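Local coordinates for holo-[acyl-carrier-protein] synthase (Helicobacter pylori, PDB 5XUK) that binds coenzyme A and belongs to the AcpS group of the 4'-phosphopantetheinyl transferase superfamily, here as an assembly of three chains, at residues 10-13 and 14-18; 26-30 and 31-35; 63-67 and 68-72. All coordinates share one frame; numbering follows the deposited sequence.

Interaction 1 (10-13 and 14-18); sequences ARIE and KCVKR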
ATOM      1  N   ALA A  10      -8.651  11.759  11.333  1.00 63.59           N
ATOM      2  CA  ALA A  10      -9.670  12.732  11.731  1.00 65.57           C
ATOM      3  C   ALA A  10     -11.107  12.211  11.607  1.00 68.17           C
ATOM      4  O   ALA A  10     -11.940  12.487  12.460  1.00 77.38           O
ATOM      5  CB  ALA A  10      -9.505  14.008  10.920  1.00 66.26           C
ATOM      6  N   ARG A  11     -11.397  11.462  10.550  1.00 69.09           N
ATOM      7  CA  ARG A  11     -12.728  10.873  10.370  1.00 69.07           C
ATOM      8  C   ARG A  11     -13.004   9.794  11.427  1.00 73.30           C
ATOM      9  O   ARG A  11     -14.144   9.631  11.881  1.00 72.32           O
ATOM     10  CB  ARG A  11     -12.871  10.296   8.955  1.00 68.76           C
ATOM     11  CG  ARG A  11     -13.985   9.274   8.780  1.00 71.38           C
ATOM     12  CD  ARG A  11     -14.137   8.837   7.326  1.00 75.66           C
ATOM     13  NE  ARG A  11     -14.796   7.531   7.244  1.00 76.84           N
ATOM     14  CZ  ARG A  11     -14.232   6.395   6.835  1.00 77.72           C
ATOM     15  NH1 ARG A  11     -12.968   6.358   6.420  1.00 77.13           N
ATOM     16  NH2 ARG A  11     -14.950   5.274   6.828  1.00 79.40           N
ATOM     17  N   ILE A  12     -11.972   9.040  11.795  1.00 72.92           N
ATOM     18  CA  ILE A  12     -12.102   8.093  12.893  1.00 76.08           C
ATOM     19  C   ILE A  12     -12.330   8.847  14.205  1.00 77.96           C
ATOM     20  O   ILE A  12     -13.262   8.518  14.942  1.00 70.07           O
ATOM     21  CB  ILE A  12     -10.892   7.143  12.999  1.00 75.98           C
ATOM     22  CG1 ILE A  12     -11.240   5.800  12.360  1.00 72.05           C
ATOM     23  CG2 ILE A  12     -10.498   6.920  14.455  1.00 74.01           C
ATOM     24  CD1 ILE A  12     -11.628   5.899  10.905  1.00 71.09           C
ATOM     25  N   GLU A  13     -11.509   9.867  14.469  1.00 78.74           N
ATOM     26  CA  GLU A  13     -11.677  10.729  15.654  1.00 85.22           C
ATOM     27  C   GLU A  13     -13.116  11.226  15.828  1.00 88.87           C
ATOM     28  O   GLU A  13     -13.661  11.166  16.926  1.00 94.50           O
ATOM     29  CB  GLU A  13     -10.707  11.925  15.629  1.00 84.66           C
ATOM     30  CG  GLU A  13      -9.288  11.556  16.035  1.00 89.05           C
ATOM     31  CD  GLU A  13      -8.288  12.701  15.952  1.00 94.07           C
ATOM     32  OE1 GLU A  13      -8.415  13.550  15.048  1.00 97.07           O
ATOM     33  OE2 GLU A  13      -7.351  12.737  16.784  1.00 93.86           O
ATOM     34  N   LYS A  14     -13.733  11.698  14.748  1.00 93.95           N
ATOM     35  CA  LYS A  14     -15.101  12.218  14.823  1.00 95.80           C
ATOM     36  C   LYS A  14     -16.154  11.113  14.940  1.00 89.03           C
ATOM     37  O   LYS A  14     -17.271  11.380  15.366  1.00 93.10           O
ATOM     38  CB  LYS A  14     -15.400  13.157  13.642  1.00102.54           C
ATOM     39  CG  LYS A  14     -14.582  14.445  13.686  1.00106.54           C
ATOM     40  CD  LYS A  14     -14.869  15.383  12.515  1.00114.30           C
ATOM     41  CE  LYS A  14     -15.807  16.537  12.872  1.00117.60           C
ATOM     42  NZ  LYS A  14     -17.245  16.152  12.944  1.00118.69           N
ATOM     43  N   CYS A  15     -15.805   9.882  14.571  1.00 87.16           N
ATOM     44  CA  CYS A  15     -16.670   8.727  14.838  1.00 90.60           C
ATOM     45  C   CYS A  15     -16.416   8.141  16.234  1.00 95.78           C
ATOM     46  O   CYS A  15     -17.201   7.328  16.717  1.00 99.64           O
ATOM     47  CB  CYS A  15     -16.485   7.643  13.775  1.00 93.11           C
ATOM     48  SG  CYS A  15     -16.968   8.138  12.102  1.00101.92           S
ATOM     49  N   VAL A  16     -15.318   8.544  16.872  1.00 97.40           N
ATOM     50  CA  VAL A  16     -15.047   8.191  18.272  1.00 97.85           C
ATOM     51  C   VAL A  16     -15.796   9.154  19.215  1.00100.98           C
ATOM     52  O   VAL A  16     -15.761   8.995  20.431  1.00101.95           O
ATOM     53  CB  VAL A  16     -13.521   8.176  18.565  1.00 94.47           C
ATOM     54  CG1 VAL A  16     -13.236   7.950  20.043  1.00 94.34           C
ATOM     55  CG2 VAL A  16     -12.834   7.099  17.738  1.00 86.44           C
ATOM     56  N   LYS A  17     -16.467  10.154  18.641  1.00104.96           N
ATOM     57  CA  LYS A  17     -17.440  10.968  19.369  1.00103.99           C
ATOM     58  C   LYS A  17     -18.873  10.606  18.942  1.00106.11           C
ATOM     59  O   LYS A  17     -19.750  11.460  18.930  1.00104.83           O
ATOM     60  CB  LYS A  17     -17.178  12.454  19.120  1.00101.52           C
ATOM     61  CG  LYS A  17     -15.740  12.889  19.376  1.00101.22           C
ATOM     62  CD  LYS A  17     -15.497  14.318  18.907  1.00 98.74           C
ATOM     63  CE  LYS A  17     -14.022  14.683  18.948  1.00 97.67           C
ATOM     64  NZ  LYS A  17     -13.434  14.496  20.304  1.00 96.01           N
ATOM     65  N   ARG A  18     -19.095   9.341  18.586  1.00113.55           N
ATOM     66  CA  ARG A  18     -20.428   8.831  18.256  1.00119.53           C
ATOM     67  C   ARG A  18     -20.795   7.810  19.324  1.00126.61           C
ATOM     68  O   ARG A  18     -20.721   6.596  19.107  1.00124.79           O
ATOM     69  CB  ARG A  18     -20.445   8.202  16.857  1.00121.71           C
ATOM     70  CG  ARG A  18     -21.815   7.768  16.350  1.00122.32           C
ATOM     71  CD  ARG A  18     -22.771   8.945  16.205  1.00125.89           C
ATOM     72  NE  ARG A  18     -23.464   9.266  17.455  1.00131.24           N
ATOM     73  CZ  ARG A  18     -24.249  10.330  17.645  1.00133.67           C
ATOM     74  NH1 ARG A  18     -24.832  10.519  18.825  1.00130.32           N
ATOM     75  NH2 ARG A  18     -24.457  11.211  16.669  1.00135.57           N
TER
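Ile12, on the last turn of helix 9-15, and Val16, just past its end, lie one turn apart, where the alpha-helix frays into a type I beta turn running from Cys15 to Arg18. The backbone bonds trace that fraying. Lys14 N donates in regular helical fashion to Ala10 O at 3.0 Å, and Cys15 N reaches Arg11 O, longer and more bent at 138°. Beyond this the pattern blurs. Ile12 O takes weak bonds from both Cys15 N and Val16 N, while Val16 N also makes a weak bond to Glu13 O, so Ile12 O is shared by two poorly aligned donors and Val16 N by two acceptors.

Among the polar side chains, the main partners lie outside this turn. Arg11 stretches its nearly straight chain away from the helix to form a salt bridge through NH1 with Asp104 of the second subunit, and its side chain ends about 5 Å from a bound coenzyme A. Glu13 hands OE2 to the hydroxyl of Ser40, linking the turn to the start of helix 40-56. Lys14 lays its CG 3.5 Å from Ala10 O before its chain bends at the third torsion (101°).

The apolar contacts face inward. Ile12, buried, rests on Ile43 and Ala44 of helix 40-56, while Cys15 and Val16 lean on Phe23 of helix 21-27; the turn thus closes against two helices at once. Ile12 and Val16 meet through their CG2 methyls, 4.0 Å apart and at a slant. Val16 has CG1 anti to its own nitrogen (chi1 174°), which leaves CG2 beside that nitrogen, 3.2 Å from Ile12 O.

Interaction 2 (26-30 and 31-35); sequences RFLSP and SEIVL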
ATOM      1  N   ARG A  26     -18.042  -1.977  18.047  1.00 63.00           N
ATOM      2  CA  ARG A  26     -18.447  -2.621  16.791  1.00 66.12           C
ATOM      3  C   ARG A  26     -17.272  -3.270  16.059  1.00 59.30           C
ATOM      4  O   ARG A  26     -17.406  -4.382  15.569  1.00 58.88           O
ATOM      5  CB  ARG A  26     -19.156  -1.626  15.857  1.00 76.46           C
ATOM      6  CG  ARG A  26     -20.591  -1.295  16.265  1.00 85.60           C
ATOM      7  CD  ARG A  26     -21.088  -0.009  15.606  1.00 96.97           C
ATOM      8  NE  ARG A  26     -22.402   0.415  16.109  1.00105.39           N
ATOM      9  CZ  ARG A  26     -23.012   1.565  15.803  1.00108.16           C
ATOM     10  NH1 ARG A  26     -24.205   1.836  16.324  1.00108.81           N
ATOM     11  NH2 ARG A  26     -22.445   2.449  14.983  1.00110.09           N
ATOM     12  N   PHE A  27     -16.118  -2.609  15.977  1.00 55.78           N
ATOM     13  CA  PHE A  27     -14.993  -3.231  15.235  1.00 53.59           C
ATOM     14  C   PHE A  27     -13.800  -3.709  16.050  1.00 51.50           C
ATOM     15  O   PHE A  27     -13.010  -4.535  15.564  1.00 53.95           O
ATOM     16  CB  PHE A  27     -14.533  -2.360  14.044  1.00 52.24           C
ATOM     17  CG  PHE A  27     -13.797  -1.115  14.430  1.00 52.48           C
ATOM     18  CD1 PHE A  27     -14.485   0.014  14.812  1.00 50.32           C
ATOM     19  CD2 PHE A  27     -12.401  -1.061  14.362  1.00 54.69           C
ATOM     20  CE1 PHE A  27     -13.802   1.165  15.171  1.00 52.29           C
ATOM     21  CE2 PHE A  27     -11.715   0.095  14.704  1.00 51.75           C
ATOM     22  CZ  PHE A  27     -12.419   1.208  15.114  1.00 50.07           C
ATOM     23  N   LEU A  28     -13.670  -3.241  17.291  1.00 52.31           N
ATOM     24  CA  LEU A  28     -12.556  -3.684  18.143  1.00 48.52           C
ATOM     25  C   LEU A  28     -13.041  -4.521  19.314  1.00 48.36           C
ATOM     26  O   LEU A  28     -13.902  -4.101  20.079  1.00 45.58           O
ATOM     27  CB  LEU A  28     -11.738  -2.480  18.635  1.00 47.84           C
ATOM     28  CG  LEU A  28     -11.004  -1.696  17.534  1.00 46.11           C
ATOM     29  CD1 LEU A  28     -10.085  -0.645  18.132  1.00 47.03           C
ATOM     30  CD2 LEU A  28     -10.214  -2.640  16.632  1.00 42.66           C
ATOM     31  N   SER A  29     -12.470  -5.712  19.441  1.00 49.16           N
ATOM     32  CA  SER A  29     -12.568  -6.504  20.657  1.00 48.19           C
ATOM     33  C   SER A  29     -11.785  -5.836  21.788  1.00 49.51           C
ATOM     34  O   SER A  29     -10.835  -5.115  21.508  1.00 47.81           O
ATOM     35  CB  SER A  29     -11.909  -7.860  20.429  1.00 51.86           C
ATOM     36  OG  SER A  29     -10.484  -7.698  20.459  1.00 53.96           O
ATOM     37  N   PRO A  30     -12.127  -6.139  23.069  1.00 49.02           N
ATOM     38  CA  PRO A  30     -11.450  -5.566  24.247  1.00 44.43           C
ATOM     39  C   PRO A  30      -9.923  -5.600  24.216  1.00 40.72           C
ATOM     40  O   PRO A  30      -9.301  -4.599  24.546  1.00 42.39           O
ATOM     41  CB  PRO A  30     -11.983  -6.432  25.397  1.00 47.71           C
ATOM     42  CG  PRO A  30     -13.386  -6.711  24.979  1.00 48.85           C
ATOM     43  CD  PRO A  30     -13.284  -6.965  23.484  1.00 51.36           C
ATOM     44  N   SER A  31      -9.340  -6.724  23.819  1.00 38.50           N
ATOM     45  CA  SER A  31      -7.911  -6.860  23.755  1.00 42.53           C
ATOM     46  C   SER A  31      -7.330  -5.924  22.686  1.00 47.91           C
ATOM     47  O   SER A  31      -6.271  -5.335  22.900  1.00 51.77           O
ATOM     48  CB  SER A  31      -7.512  -8.323  23.493  1.00 44.91           C
ATOM     49  OG  SER A  31      -7.977  -8.788  22.240  1.00 47.89           O
ATOM     50  N   GLU A  32      -8.047  -5.753  21.570  1.00 46.38           N
ATOM     51  CA  GLU A  32      -7.625  -4.837  20.503  1.00 44.77           C
ATOM     52  C   GLU A  32      -7.770  -3.403  20.965  1.00 45.46           C
ATOM     53  O   GLU A  32      -6.973  -2.523  20.584  1.00 44.92           O
ATOM     54  CB  GLU A  32      -8.414  -5.098  19.224  1.00 41.87           C
ATOM     55  CG  GLU A  32      -8.084  -6.465  18.657  1.00 43.60           C
ATOM     56  CD  GLU A  32      -9.063  -6.938  17.595  1.00 47.63           C
ATOM     57  OE1 GLU A  32     -10.037  -6.234  17.335  1.00 47.16           O
ATOM     58  OE2 GLU A  32      -8.851  -8.028  17.019  1.00 55.93           O
ATOM     59  N   ILE A  33      -8.767  -3.166  21.806  1.00 42.66           N
ATOM     60  CA  ILE A  33      -8.921  -1.846  22.456  1.00 45.96           C
ATOM     61  C   ILE A  33      -7.739  -1.571  23.410  1.00 47.19           C
ATOM     62  O   ILE A  33      -7.317  -0.427  23.582  1.00 44.20           O
ATOM     63  CB  ILE A  33     -10.264  -1.741  23.222  1.00 44.34           C
ATOM     64  CG1 ILE A  33     -11.438  -1.784  22.222  1.00 47.42           C
ATOM     65  CG2 ILE A  33     -10.342  -0.456  24.013  1.00 42.39           C
ATOM     66  CD1 ILE A  33     -12.819  -1.633  22.842  1.00 46.90           C
ATOM     67  N   VAL A  34      -7.193  -2.617  24.021  1.00 45.31           N
ATOM     68  CA  VAL A  34      -6.070  -2.409  24.907  1.00 47.86           C
ATOM     69  C   VAL A  34      -4.882  -1.980  24.043  1.00 46.41           C
ATOM     70  O   VAL A  34      -4.272  -0.958  24.314  1.00 47.17           O
ATOM     71  CB  VAL A  34      -5.784  -3.640  25.787  1.00 47.13           C
ATOM     72  CG1 VAL A  34      -4.454  -3.485  26.519  1.00 47.70           C
ATOM     73  CG2 VAL A  34      -6.923  -3.826  26.783  1.00 43.99           C
ATOM     74  N   LEU A  35      -4.639  -2.706  22.954  1.00 46.53           N
ATOM     75  CA  LEU A  35      -3.551  -2.383  22.008  1.00 45.65           C
ATOM     76  C   LEU A  35      -3.499  -0.934  21.495  1.00 45.28           C
ATOM     77  O   LEU A  35      -2.410  -0.385  21.369  1.00 52.67           O
ATOM     78  CB  LEU A  35      -3.575  -3.351  20.828  1.00 42.40           C
ATOM     79  CG  LEU A  35      -3.311  -4.799  21.243  1.00 43.04           C
ATOM     80  CD1 LEU A  35      -3.368  -5.723  20.025  1.00 38.96           C
ATOM     81  CD2 LEU A  35      -1.981  -4.915  22.004  1.00 39.03           C
TER
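The carbonyl of Ser29 opens helix 30-36: Ile33 N donates to Ser29 O at 2.9 Å, in the carbonyl plane, and Val34 N follows with a bond to Pro30 O. Glu32 N adds a weak bond to Ser29 O. Before this start the chain is no longer helical; Leu28 and Ser29 are extended and form the short link from helix 21-27, with Ser29 at the N-cap and Pro30 as the first helical residue.

Glu32 folds its extended side chain back along the helix start. With CG beside its own backbone nitrogen (chi1 -66°), the carboxylate is brought back to the N-cap residue, and Ser29 N donates to Glu32 OE1 at 3.3 Å, from above the carboxylate plane, 51° out of it. CG of Glu32 also packs 3.2 Å from Ser29 OG. The carboxylate is gripped from outside too: Lys50 makes a salt bridge to OE1, and Ile72 N of strand 70-74 bonds to OE2. This lysine and the nearby helix start would probably favour the charged form of this buried acid.

Apolar contact comes from Leu28. Its CB meets Ile33 CG1 at 3.7 Å, while its CD2 runs over Glu32, 3.7 Å from OE1, and its side chain also touches Phe46 of the coenzyme A pocket. The bond from Ser29 N to the glutamate three residues on is one half of a capping box, and the leucine-isoleucine pair bracketing it is a hydrophobic staple, the two classic marks of a helix N terminus.

Interaction 3 (63-67 and 68-72); sequences KELSF and LDIKI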
ATOM      1  N   LYS A  63     -21.905  -9.816   5.724  1.00 85.30           N
ATOM      2  CA  LYS A  63     -22.372 -10.955   6.519  1.00 88.67           C
ATOM      3  C   LYS A  63     -21.613 -12.252   6.208  1.00 83.39           C
ATOM      4  O   LYS A  63     -22.020 -13.327   6.641  1.00 88.02           O
ATOM      5  CB  LYS A  63     -23.889 -11.155   6.361  1.00 94.71           C
ATOM      6  CG  LYS A  63     -24.724 -10.492   7.454  1.00 98.36           C
ATOM      7  CD  LYS A  63     -26.148 -11.031   7.493  1.00101.23           C
ATOM      8  CE  LYS A  63     -26.959 -10.630   6.263  1.00103.40           C
ATOM      9  NZ  LYS A  63     -28.285 -11.313   6.207  1.00102.67           N
ATOM     10  N   GLU A  64     -20.513 -12.153   5.465  1.00 78.52           N
ATOM     11  CA  GLU A  64     -19.561 -13.270   5.342  1.00 76.43           C
ATOM     12  C   GLU A  64     -18.326 -13.045   6.229  1.00 68.25           C
ATOM     13  O   GLU A  64     -17.569 -13.979   6.531  1.00 63.24           O
ATOM     14  CB  GLU A  64     -19.142 -13.459   3.885  1.00 81.79           C
ATOM     15  CG  GLU A  64     -20.315 -13.571   2.916  1.00 87.32           C
ATOM     16  CD  GLU A  64     -19.879 -13.629   1.464  1.00 91.37           C
ATOM     17  OE1 GLU A  64     -20.142 -12.645   0.733  1.00 94.45           O
ATOM     18  OE2 GLU A  64     -19.270 -14.649   1.057  1.00 90.02           O
ATOM     19  N   LEU A  65     -18.126 -11.795   6.640  1.00 63.04           N
ATOM     20  CA  LEU A  65     -16.984 -11.428   7.462  1.00 59.42           C
ATOM     21  C   LEU A  65     -17.318 -10.173   8.246  1.00 57.80           C
ATOM     22  O   LEU A  65     -17.563  -9.105   7.678  1.00 57.03           O
ATOM     23  CB  LEU A  65     -15.739 -11.212   6.606  1.00 56.33           C
ATOM     24  CG  LEU A  65     -14.416 -11.082   7.369  1.00 55.74           C
ATOM     25  CD1 LEU A  65     -14.006 -12.401   8.006  1.00 51.08           C
ATOM     26  CD2 LEU A  65     -13.331 -10.577   6.432  1.00 55.53           C
ATOM     27  N   SER A  66     -17.370 -10.336   9.563  1.00 56.80           N
ATOM     28  CA  SER A  66     -17.564  -9.231  10.474  1.00 54.66           C
ATOM     29  C   SER A  66     -16.206  -8.651  10.846  1.00 45.43           C
ATOM     30  O   SER A  66     -15.197  -9.330  10.774  1.00 41.79           O
ATOM     31  CB  SER A  66     -18.252  -9.719  11.756  1.00 56.28           C
ATOM     32  OG  SER A  66     -18.505  -8.621  12.622  1.00 62.48           O
ATOM     33  N   PHE A  67     -16.211  -7.393  11.249  1.00 42.96           N
ATOM     34  CA  PHE A  67     -15.088  -6.790  11.923  1.00 48.66           C
ATOM     35  C   PHE A  67     -14.582  -7.685  13.052  1.00 50.14           C
ATOM     36  O   PHE A  67     -13.385  -7.909  13.171  1.00 53.63           O
ATOM     37  CB  PHE A  67     -15.502  -5.439  12.513  1.00 51.03           C
ATOM     38  CG  PHE A  67     -15.555  -4.310  11.519  1.00 54.57           C
ATOM     39  CD1 PHE A  67     -14.442  -3.999  10.723  1.00 57.21           C
ATOM     40  CD2 PHE A  67     -16.683  -3.508  11.419  1.00 56.92           C
ATOM     41  CE1 PHE A  67     -14.477  -2.941   9.838  1.00 54.27           C
ATOM     42  CE2 PHE A  67     -16.723  -2.446  10.523  1.00 54.30           C
ATOM     43  CZ  PHE A  67     -15.618  -2.165   9.736  1.00 56.14           C
ATOM     44  N   LEU A  68     -15.488  -8.232  13.862  1.00 52.19           N
ATOM     45  CA  LEU A  68     -15.061  -9.030  15.025  1.00 52.36           C
ATOM     46  C   LEU A  68     -14.613 -10.441  14.662  1.00 54.43           C
ATOM     47  O   LEU A  68     -14.057 -11.151  15.506  1.00 55.79           O
ATOM     48  CB  LEU A  68     -16.142  -9.072  16.092  1.00 54.05           C
ATOM     49  CG  LEU A  68     -16.425  -7.712  16.739  1.00 57.77           C
ATOM     50  CD1 LEU A  68     -17.655  -7.814  17.637  1.00 56.42           C
ATOM     51  CD2 LEU A  68     -15.215  -7.219  17.525  1.00 54.84           C
ATOM     52  N   ASP A  69     -14.804 -10.851  13.409  1.00 52.71           N
ATOM     53  CA  ASP A  69     -14.195 -12.109  12.945  1.00 55.12           C
ATOM     54  C   ASP A  69     -12.683 -11.964  12.719  1.00 54.50           C
ATOM     55  O   ASP A  69     -11.977 -12.971  12.556  1.00 50.38           O
ATOM     56  CB  ASP A  69     -14.850 -12.596  11.657  1.00 61.29           C
ATOM     57  CG  ASP A  69     -16.316 -12.960  11.843  1.00 66.22           C
ATOM     58  OD1 ASP A  69     -16.618 -13.695  12.806  1.00 67.81           O
ATOM     59  OD2 ASP A  69     -17.155 -12.515  11.019  1.00 67.02           O
ATOM     60  N   ILE A  70     -12.191 -10.720  12.684  1.00 48.94           N
ATOM     61  CA  ILE A  70     -10.785 -10.474  12.400  1.00 47.61           C
ATOM     62  C   ILE A  70     -10.113 -10.071  13.705  1.00 47.06           C
ATOM     63  O   ILE A  70     -10.455  -9.023  14.295  1.00 46.22           O
ATOM     64  CB  ILE A  70     -10.596  -9.357  11.358  1.00 45.60           C
ATOM     65  CG1 ILE A  70     -11.372  -9.663  10.067  1.00 46.66           C
ATOM     66  CG2 ILE A  70      -9.126  -9.184  11.029  1.00 45.50           C
ATOM     67  CD1 ILE A  70     -11.851  -8.410   9.366  1.00 44.20           C
ATOM     68  N   LYS A  71      -9.187 -10.906  14.164  1.00 46.55           N
ATOM     69  CA  LYS A  71      -8.448 -10.614  15.391  1.00 53.98           C
ATOM     70  C   LYS A  71      -7.070 -10.063  15.057  1.00 51.09           C
ATOM     71  O   LYS A  71      -6.282 -10.749  14.421  1.00 48.06           O
ATOM     72  CB  LYS A  71      -8.301 -11.870  16.250  1.00 61.72           C
ATOM     73  CG  LYS A  71      -7.467 -11.671  17.520  1.00 73.19           C
ATOM     74  CD  LYS A  71      -7.359 -12.970  18.324  1.00 82.31           C
ATOM     75  CE  LYS A  71      -5.956 -13.236  18.867  1.00 83.47           C
ATOM     76  NZ  LYS A  71      -5.673 -14.704  18.912  1.00 83.53           N
ATOM     77  N   ILE A  72      -6.792  -8.830  15.484  1.00 48.61           N
ATOM     78  CA  ILE A  72      -5.448  -8.257  15.410  1.00 49.34           C
ATOM     79  C   ILE A  72      -4.739  -8.414  16.768  1.00 51.61           C
ATOM     80  O   ILE A  72      -5.333  -8.140  17.806  1.00 55.35           O
ATOM     81  CB  ILE A  72      -5.472  -6.747  15.082  1.00 47.10           C
ATOM     82  CG1 ILE A  72      -6.258  -6.460  13.791  1.00 46.67           C
ATOM     83  CG2 ILE A  72      -4.040  -6.212  14.958  1.00 44.56           C
ATOM     84  CD1 ILE A  72      -6.792  -5.043  13.746  1.00 46.78           C
TER
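Ser66 and Asp69 clasp a tight bend in front of strand 70-74. Backbone bonds make two overlapping turns: Asp69 N donates to Ser66 O and Ile70 N to Phe67 O, both at 3.1 Å and both from above the carbonyl plane, with Phe67, Leu68 and Asp69 near type I angles.

Side-chain to backbone bonds reinforce the bend from both ends. Asp69 keeps CG beside its own nitrogen (chi1 -64°), which turns the carboxylate back across the bend. There OD2 takes Ser66 N on its anti side at 2.6 Å, nearly straight at 161°. Separately, Ser66 OG accepts Leu68 N at 3.3 Å, which makes an ST turn.

The apolar contacts are on the buried side. Leu65 CD2 meets Ile70 CD1 at 3.9 Å, the two side chains crossing at about a right angle, and Leu65 CD1 lies 3.8 Å from Asp69 CB.

Leu65 and Ile70 both lean on Leu84 of strand 80-84, the partner of strand 70-74, whereas Phe67 packs on Phe47 and Glu51 of helix 40-56, and Lys50 of that helix bonds to the carbonyls of Phe67 and Ile70.

In the fold
From the N terminus the three contacts come in series, none nested in or crossing another. Interaction 1 ends helix 9-15 and turns the chain toward helix 21-27; interaction 2 closes the short link from that helix into helix 30-36; interaction 3, beyond the long helix 40-56, bends the loop into strand 70-74. Interactions 1 and 2 do not touch, their centres about 16 Å apart, yet both rest on helix 40-56. Interactions 2 and 3 meet directly: Phe27 CB packs 3.4 Å from Phe67 CG. Lys50 of helix 40-56 bonds to both, so the link between helices 21-27 and 30-36 and the bend before strand 70-74 share one lysine, in addition to their direct contacts.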